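Local coordinates for protein oligopeptide ABC transporter OppAIV (PDB 4GL8) that probably binds oligopeptides as the solute-binding component of an ABC transporter, delivering them for uptake across the membrane, at residues Asp87-Asp97 / Glu159-Lys170. Numbering follows the deposited sequence.
Sequences DGVVYTFHLRD and EKTLEITLKSPK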
ATOM      1  N   ASP A  87     -20.870   0.294 -22.787  1.00 28.71           N
ATOM      2  CA  ASP A  87     -19.473   0.390 -23.266  1.00 29.48           C
ATOM      3  C   ASP A  87     -18.424   0.382 -22.130  1.00 27.52           C
ATOM      4  O   ASP A  87     -17.233   0.483 -22.384  1.00 27.30           O
ATOM      5  CB  ASP A  87     -19.288   1.624 -24.180  1.00 30.50           C
ATOM      6  CG  ASP A  87     -19.379   2.943 -23.429  1.00 31.61           C
ATOM      7  OD1 ASP A  87     -19.871   3.005 -22.268  1.00 32.93           O
ATOM      8  OD2 ASP A  87     -18.965   3.955 -24.016  1.00 33.10           O
ATOM      9  N   GLY A  88     -18.874   0.286 -20.886  1.00 26.17           N
ATOM     10  CA  GLY A  88     -17.978   0.114 -19.767  1.00 24.98           C
ATOM     11  C   GLY A  88     -17.195   1.338 -19.303  1.00 23.70           C
ATOM     12  O   GLY A  88     -16.245   1.199 -18.517  1.00 22.30           O
ATOM     13  N   VAL A  89     -17.553   2.530 -19.762  1.00 23.52           N
ATOM     14  CA  VAL A  89     -16.769   3.699 -19.350  1.00 23.50           C
ATOM     15  C   VAL A  89     -17.458   4.613 -18.370  1.00 23.10           C
ATOM     16  O   VAL A  89     -16.781   5.359 -17.700  1.00 23.71           O
ATOM     17  CB  VAL A  89     -16.236   4.532 -20.531  1.00 24.07           C
ATOM     18  CG1 VAL A  89     -15.413   3.682 -21.460  1.00 24.32           C
ATOM     19  CG2 VAL A  89     -17.338   5.254 -21.284  1.00 24.83           C
ATOM     20  N   VAL A  90     -18.792   4.581 -18.293  1.00 23.86           N
ATOM     21  CA  VAL A  90     -19.555   5.523 -17.452  1.00 23.14           C
ATOM     22  C   VAL A  90     -20.200   4.833 -16.277  1.00 22.32           C
ATOM     23  O   VAL A  90     -21.109   4.019 -16.448  1.00 23.71           O
ATOM     24  CB  VAL A  90     -20.650   6.256 -18.250  1.00 24.60           C
ATOM     25  CG1 VAL A  90     -21.248   7.399 -17.412  1.00 24.55           C
ATOM     26  CG2 VAL A  90     -20.085   6.811 -19.550  1.00 24.93           C
ATOM     27  N   TYR A  91     -19.724   5.155 -15.084  1.00 21.32           N
ATOM     28  CA  TYR A  91     -20.242   4.588 -13.834  1.00 21.09           C
ATOM     29  C   TYR A  91     -21.091   5.610 -13.132  1.00 21.32           C
ATOM     30  O   TYR A  91     -20.714   6.791 -13.043  1.00 21.18           O
ATOM     31  CB  TYR A  91     -19.104   4.212 -12.879  1.00 20.49           C
ATOM     32  CG  TYR A  91     -18.351   3.004 -13.311  1.00 20.55           C
ATOM     33  CD1 TYR A  91     -17.563   3.038 -14.440  1.00 20.71           C
ATOM     34  CD2 TYR A  91     -18.421   1.831 -12.595  1.00 20.76           C
ATOM     35  CE1 TYR A  91     -16.864   1.928 -14.855  1.00 21.21           C
ATOM     36  CE2 TYR A  91     -17.728   0.711 -13.000  1.00 21.08           C
ATOM     37  CZ  TYR A  91     -16.948   0.763 -14.131  1.00 21.22           C
ATOM     38  OH  TYR A  91     -16.224  -0.330 -14.539  1.00 21.35           O
ATOM     39  N   THR A  92     -22.230   5.153 -12.618  1.00 22.12           N
ATOM     40  CA  THR A  92     -23.226   6.042 -12.028  1.00 22.53           C
ATOM     41  C   THR A  92     -23.531   5.445 -10.652  1.00 23.17           C
ATOM     42  O   THR A  92     -24.064   4.331 -10.551  1.00 25.29           O
ATOM     43  CB  THR A  92     -24.475   6.161 -12.950  1.00 23.47           C
ATOM     44  OG1 THR A  92     -24.075   6.593 -14.272  1.00 23.09           O
ATOM     45  CG2 THR A  92     -25.533   7.147 -12.401  1.00 23.80           C
ATOM     46  N   PHE A  93     -23.137   6.172  -9.604  1.00 21.93           N
ATOM     47  CA  PHE A  93     -23.323   5.759  -8.220  1.00 21.47           C
ATOM     48  C   PHE A  93     -24.545   6.451  -7.589  1.00 22.06           C
ATOM     49  O   PHE A  93     -24.711   7.676  -7.672  1.00 21.40           O
ATOM     50  CB  PHE A  93     -22.037   6.057  -7.428  1.00 20.17           C
ATOM     51  CG  PHE A  93     -20.847   5.342  -7.962  1.00 19.14           C
ATOM     52  CD1 PHE A  93     -20.594   4.020  -7.595  1.00 18.90           C
ATOM     53  CD2 PHE A  93     -20.022   5.939  -8.894  1.00 18.73           C
ATOM     54  CE1 PHE A  93     -19.536   3.327  -8.133  1.00 18.47           C
ATOM     55  CE2 PHE A  93     -18.933   5.249  -9.426  1.00 18.21           C
ATOM     56  CZ  PHE A  93     -18.707   3.941  -9.065  1.00 18.12           C
ATOM     57  N   HIS A  94     -25.399   5.640  -6.967  1.00 22.69           N
ATOM     58  CA  HIS A  94     -26.600   6.126  -6.268  1.00 23.48           C
ATOM     59  C   HIS A  94     -26.296   6.125  -4.784  1.00 23.15           C
ATOM     60  O   HIS A  94     -26.081   5.060  -4.198  1.00 21.92           O
ATOM     61  CB  HIS A  94     -27.796   5.225  -6.584  1.00 24.55           C
ATOM     62  CG  HIS A  94     -28.004   5.034  -8.043  1.00 25.19           C
ATOM     63  ND1 HIS A  94     -28.630   5.987  -8.833  1.00 26.09           N
ATOM     64  CD2 HIS A  94     -27.626   4.038  -8.875  1.00 25.35           C
ATOM     65  CE1 HIS A  94     -28.643   5.568 -10.090  1.00 26.29           C
ATOM     66  NE2 HIS A  94     -28.035   4.391 -10.145  1.00 26.39           N
ATOM     67  N   LEU A  95     -26.207   7.320  -4.201  1.00 23.32           N
ATOM     68  CA  LEU A  95     -25.836   7.451  -2.794  1.00 24.01           C
ATOM     69  C   LEU A  95     -27.008   6.994  -1.912  1.00 25.09           C
ATOM     70  O   LEU A  95     -28.176   7.175  -2.282  1.00 25.19           O
ATOM     71  CB  LEU A  95     -25.425   8.909  -2.465  1.00 24.32           C
ATOM     72  CG  LEU A  95     -24.276   9.503  -3.290  1.00 24.68           C
ATOM     73  CD1 LEU A  95     -23.906  10.910  -2.845  1.00 25.26           C
ATOM     74  CD2 LEU A  95     -23.034   8.614  -3.311  1.00 23.72           C
ATOM     75  N   ARG A  96     -26.706   6.372  -0.770  1.00 25.08           N
ATOM     76  CA  ARG A  96     -27.752   6.084   0.220  1.00 26.08           C
ATOM     77  C   ARG A  96     -28.297   7.385   0.825  1.00 27.55           C
ATOM     78  O   ARG A  96     -27.653   8.428   0.748  1.00 26.78           O
ATOM     79  CB  ARG A  96     -27.268   5.141   1.315  1.00 25.51           C
ATOM     80  CG  ARG A  96     -26.077   5.647   2.098  1.00 24.51           C
ATOM     81  CD  ARG A  96     -25.579   4.571   3.057  1.00 24.72           C
ATOM     82  NE  ARG A  96     -24.835   3.523   2.373  1.00 23.79           N
ATOM     83  CZ  ARG A  96     -25.248   2.281   2.179  1.00 24.03           C
ATOM     84  NH1 ARG A  96     -26.418   1.880   2.646  1.00 25.23           N
ATOM     85  NH2 ARG A  96     -24.456   1.406   1.540  1.00 23.42           N
ATOM     86  N   ASP A  97     -29.502   7.293   1.387  1.00 29.77           N
ATOM     87  CA  ASP A  97     -30.180   8.411   2.048  1.00 32.22           C
ATOM     88  C   ASP A  97     -29.524   8.842   3.346  1.00 31.52           C
ATOM     89  O   ASP A  97     -28.924   8.033   4.044  1.00 31.14           O
ATOM     90  CB  ASP A  97     -31.630   8.025   2.373  1.00 34.48           C
ATOM     91  CG  ASP A  97     -32.435   7.708   1.137  1.00 36.16           C
ATOM     92  OD1 ASP A  97     -32.068   8.189   0.039  1.00 38.31           O
ATOM     93  OD2 ASP A  97     -33.442   6.980   1.244  1.00 39.09           O
ATOM     94  N   GLU A 159     -28.279  15.507  -6.031  1.00 27.40           N
ATOM     95  CA  GLU A 159     -27.684  15.400  -4.692  1.00 29.65           C
ATOM     96  C   GLU A 159     -27.226  14.016  -4.340  1.00 28.28           C
ATOM     97  O   GLU A 159     -26.244  13.863  -3.642  1.00 27.44           O
ATOM     98  CB  GLU A 159     -28.664  15.800  -3.607  1.00 33.32           C
ATOM     99  CG  GLU A 159     -28.785  17.283  -3.414  1.00 38.61           C
ATOM    100  CD  GLU A 159     -29.155  17.627  -1.979  1.00 44.28           C
ATOM    101  OE1 GLU A 159     -29.538  16.711  -1.184  1.00 46.59           O
ATOM    102  OE2 GLU A 159     -29.043  18.825  -1.655  1.00 48.25           O
ATOM    103  N   LYS A 160     -27.976  13.011  -4.769  1.00 28.31           N
ATOM    104  CA  LYS A 160     -27.670  11.624  -4.410  1.00 28.09           C
ATOM    105  C   LYS A 160     -27.124  10.838  -5.596  1.00 25.90           C
ATOM    106  O   LYS A 160     -27.234   9.616  -5.611  1.00 26.44           O
ATOM    107  CB  LYS A 160     -28.920  10.915  -3.906  1.00 30.18           C
ATOM    108  CG  LYS A 160     -29.679  11.597  -2.769  1.00 33.74           C
ATOM    109  CD  LYS A 160     -30.655  10.581  -2.184  1.00 36.31           C
ATOM    110  CE  LYS A 160     -31.956  11.183  -1.714  1.00 39.61           C
ATOM    111  NZ  LYS A 160     -31.796  11.588  -0.288  1.00 41.22           N
ATOM    112  N   THR A 161     -26.569  11.510  -6.603  1.00 23.44           N
ATOM    113  CA  THR A 161     -26.123  10.793  -7.791  1.00 21.84           C
ATOM    114  C   THR A 161     -24.807  11.313  -8.343  1.00 20.70           C
ATOM    115  O   THR A 161     -24.684  12.475  -8.748  1.00 20.69           O
ATOM    116  CB  THR A 161     -27.203  10.790  -8.882  1.00 22.35           C
ATOM    117  OG1 THR A 161     -28.485  10.505  -8.294  1.00 23.78           O
ATOM    118  CG2 THR A 161     -26.905   9.730  -9.903  1.00 22.07           C
ATOM    119  N   LEU A 162     -23.813  10.433  -8.374  1.00 20.23           N
ATOM    120  CA  LEU A 162     -22.455  10.825  -8.807  1.00 19.82           C
ATOM    121  C   LEU A 162     -22.078  10.025 -10.031  1.00 19.63           C
ATOM    122  O   LEU A 162     -22.194   8.807 -10.036  1.00 19.90           O
ATOM    123  CB  LEU A 162     -21.444  10.595  -7.699  1.00 19.09           C
ATOM    124  CG  LEU A 162     -20.026  11.070  -8.052  1.00 18.76           C
ATOM    125  CD1 LEU A 162     -19.908  12.566  -7.838  1.00 19.03           C
ATOM    126  CD2 LEU A 162     -18.981  10.346  -7.251  1.00 18.63           C
ATOM    127  N   GLU A 163     -21.653  10.705 -11.084  1.00 19.61           N
ATOM    128  CA  GLU A 163     -21.232  10.003 -12.289  1.00 19.91           C
ATOM    129  C   GLU A 163     -19.730  10.131 -12.484  1.00 19.50           C
ATOM    130  O   GLU A 163     -19.199  11.247 -12.467  1.00 19.78           O
ATOM    131  CB  GLU A 163     -21.941  10.605 -13.482  1.00 20.41           C
ATOM    132  CG  GLU A 163     -21.841   9.850 -14.776  1.00 20.55           C
ATOM    133  CD  GLU A 163     -22.289  10.710 -15.950  1.00 21.60           C
ATOM    134  OE1 GLU A 163     -21.511  11.640 -16.366  1.00 21.97           O
ATOM    135  OE2 GLU A 163     -23.413  10.459 -16.465  1.00 21.52           O
ATOM    136  N   ILE A 164     -19.062   9.005 -12.691  1.00 19.76           N
ATOM    137  CA  ILE A 164     -17.649   9.001 -13.031  1.00 20.33           C
ATOM    138  C   ILE A 164     -17.445   8.331 -14.396  1.00 21.50           C
ATOM    139  O   ILE A 164     -17.841   7.159 -14.606  1.00 21.68           O
ATOM    140  CB  ILE A 164     -16.820   8.263 -11.978  1.00 20.18           C
ATOM    141  CG1 ILE A 164     -17.001   8.931 -10.630  1.00 19.93           C
ATOM    142  CG2 ILE A 164     -15.338   8.273 -12.361  1.00 19.81           C
ATOM    143  CD1 ILE A 164     -16.246   8.245  -9.526  1.00 19.72           C
ATOM    144  N   THR A 165     -16.850   9.088 -15.308  1.00 21.64           N
ATOM    145  CA  THR A 165     -16.559   8.633 -16.660  1.00 23.22           C
ATOM    146  C   THR A 165     -15.075   8.243 -16.752  1.00 23.19           C
ATOM    147  O   THR A 165     -14.206   9.062 -16.470  1.00 23.64           O
ATOM    148  CB  THR A 165     -16.905   9.730 -17.715  1.00 23.63           C
ATOM    149  OG1 THR A 165     -18.279  10.079 -17.593  1.00 24.82           O
ATOM    150  CG2 THR A 165     -16.696   9.237 -19.138  1.00 24.45           C
ATOM    151  N   LEU A 166     -14.802   6.992 -17.139  1.00 23.33           N
ATOM    152  CA  LEU A 166     -13.436   6.497 -17.282  1.00 22.90           C
ATOM    153  C   LEU A 166     -12.838   6.864 -18.630  1.00 24.21           C
ATOM    154  O   LEU A 166     -13.534   7.011 -19.604  1.00 24.12           O
ATOM    155  CB  LEU A 166     -13.372   4.991 -17.099  1.00 22.27           C
ATOM    156  CG  LEU A 166     -13.840   4.387 -15.769  1.00 22.28           C
ATOM    157  CD1 LEU A 166     -13.369   2.936 -15.653  1.00 22.18           C
ATOM    158  CD2 LEU A 166     -13.364   5.194 -14.567  1.00 21.74           C
ATOM    159  N   LYS A 167     -11.534   7.050 -18.641  1.00 25.33           N
ATOM    160  CA  LYS A 167     -10.733   7.242 -19.856  1.00 28.51           C
ATOM    161  C   LYS A 167     -10.890   6.038 -20.822  1.00 28.31           C
ATOM    162  O   LYS A 167     -11.046   6.185 -22.020  1.00 27.51           O
ATOM    163  CB  LYS A 167      -9.285   7.372 -19.361  1.00 31.70           C
ATOM    164  CG  LYS A 167      -8.270   8.001 -20.279  1.00 35.05           C
ATOM    165  CD  LYS A 167      -6.933   8.081 -19.544  1.00 36.19           C
ATOM    166  CE  LYS A 167      -5.794   7.806 -20.496  1.00 39.33           C
ATOM    167  NZ  LYS A 167      -5.894   8.735 -21.673  1.00 42.23           N
ATOM    168  N   SER A 168     -10.850   4.839 -20.249  1.00 28.16           N
ATOM    169  CA  SER A 168     -11.040   3.581 -20.960  1.00 28.44           C
ATOM    170  C   SER A 168     -11.597   2.570 -19.941  1.00 27.21           C
ATOM    171  O   SER A 168     -11.440   2.755 -18.741  1.00 27.19           O
ATOM    172  CB  SER A 168      -9.721   3.074 -21.562  1.00 29.17           C
ATOM    173  OG  SER A 168      -8.702   2.977 -20.565  1.00 30.09           O
ATOM    174  N   PRO A 169     -12.282   1.524 -20.411  1.00 27.43           N
ATOM    175  CA  PRO A 169     -12.815   0.524 -19.488  1.00 26.76           C
ATOM    176  C   PRO A 169     -11.753  -0.094 -18.596  1.00 27.16           C
ATOM    177  O   PRO A 169     -10.607  -0.287 -19.020  1.00 26.50           O
ATOM    178  CB  PRO A 169     -13.416  -0.545 -20.420  1.00 27.88           C
ATOM    179  CG  PRO A 169     -13.786   0.214 -21.665  1.00 28.80           C
ATOM    180  CD  PRO A 169     -12.705   1.271 -21.809  1.00 27.86           C
ATOM    181  N   LYS A 170     -12.155  -0.406 -17.366  1.00 27.09           N
ATOM    182  CA  LYS A 170     -11.280  -0.969 -16.373  1.00 27.15           C
ATOM    183  C   LYS A 170     -12.116  -1.799 -15.428  1.00 27.22           C
ATOM    184  O   LYS A 170     -12.784  -1.233 -14.565  1.00 26.64           O
ATOM    185  CB  LYS A 170     -10.602   0.132 -15.583  1.00 27.66           C
ATOM    186  CG  LYS A 170      -9.476   0.801 -16.333  1.00 28.44           C
ATOM    187  CD  LYS A 170      -8.869   1.908 -15.509  1.00 29.44           C
ATOM    188  CE  LYS A 170      -7.512   2.346 -16.040  1.00 30.81           C
ATOM    189  NZ  LYS A 170      -7.582   2.663 -17.479  1.00 33.08           N
TER
HETATM  190  O   HOH W   1     -14.912  -0.337 -16.868  1.00 14.29           O
HETATM  191  O   HOH W   2     -14.911  -1.961 -12.442  1.00 29.75           O
HETATM  192  O   HOH W   3     -29.414   8.221  -7.106  1.00 21.08           O
HETATM  193  O   HOH W   4     -29.687   7.379  -4.640  1.00 25.10           O
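Tyr91 lays one ring carbon, CE1, against Leu166, with CD1 of the leucine 3.7 Å from it. With CG anti to the carbonyl carbon (chi1 -73°), the ring rises off the sheet face and leans back toward Gly88, where OH meets two waters: one also donates to Gly88 O and accepts from Lys170 N, the other donates to Lys170 O. Further along this buried face, Phe93 CE2 lies 4.0 Å from Ile164 CD1, and Phe173 and Leu174 of helix 173-176 pack over the row. The opposite face is more polar: CG of Glu163 rests 3.6 Å from Val90 CG1, and a water joins His94 ND1 to Thr161 OG1; His94 NE2 bonds Asp83, and Thr161 OG1 also bonds Asp158. Strands 90-95 and 161-165 run antiparallel at 161°, adjacent interior strands of a five-stranded sheet. Tyr91 pairs with Ile164, and Phe93 with Leu162, each through two reciprocal N-H...O bonds. Leu166 N to Val89 O is short (2.6 Å) and nearly straight (178°), whereas Leu95 N approaches Lys160 O from above the carbonyl plane. Beyond, Lys160 NZ reaches Asp97 OD1 at 3.4 Å, a weak salt bridge. Reciprocal backbone bonds thus fix the pairing, apolar contacts bind its buried face to a helix, and waters tie the tyrosine hydroxyl to both loops.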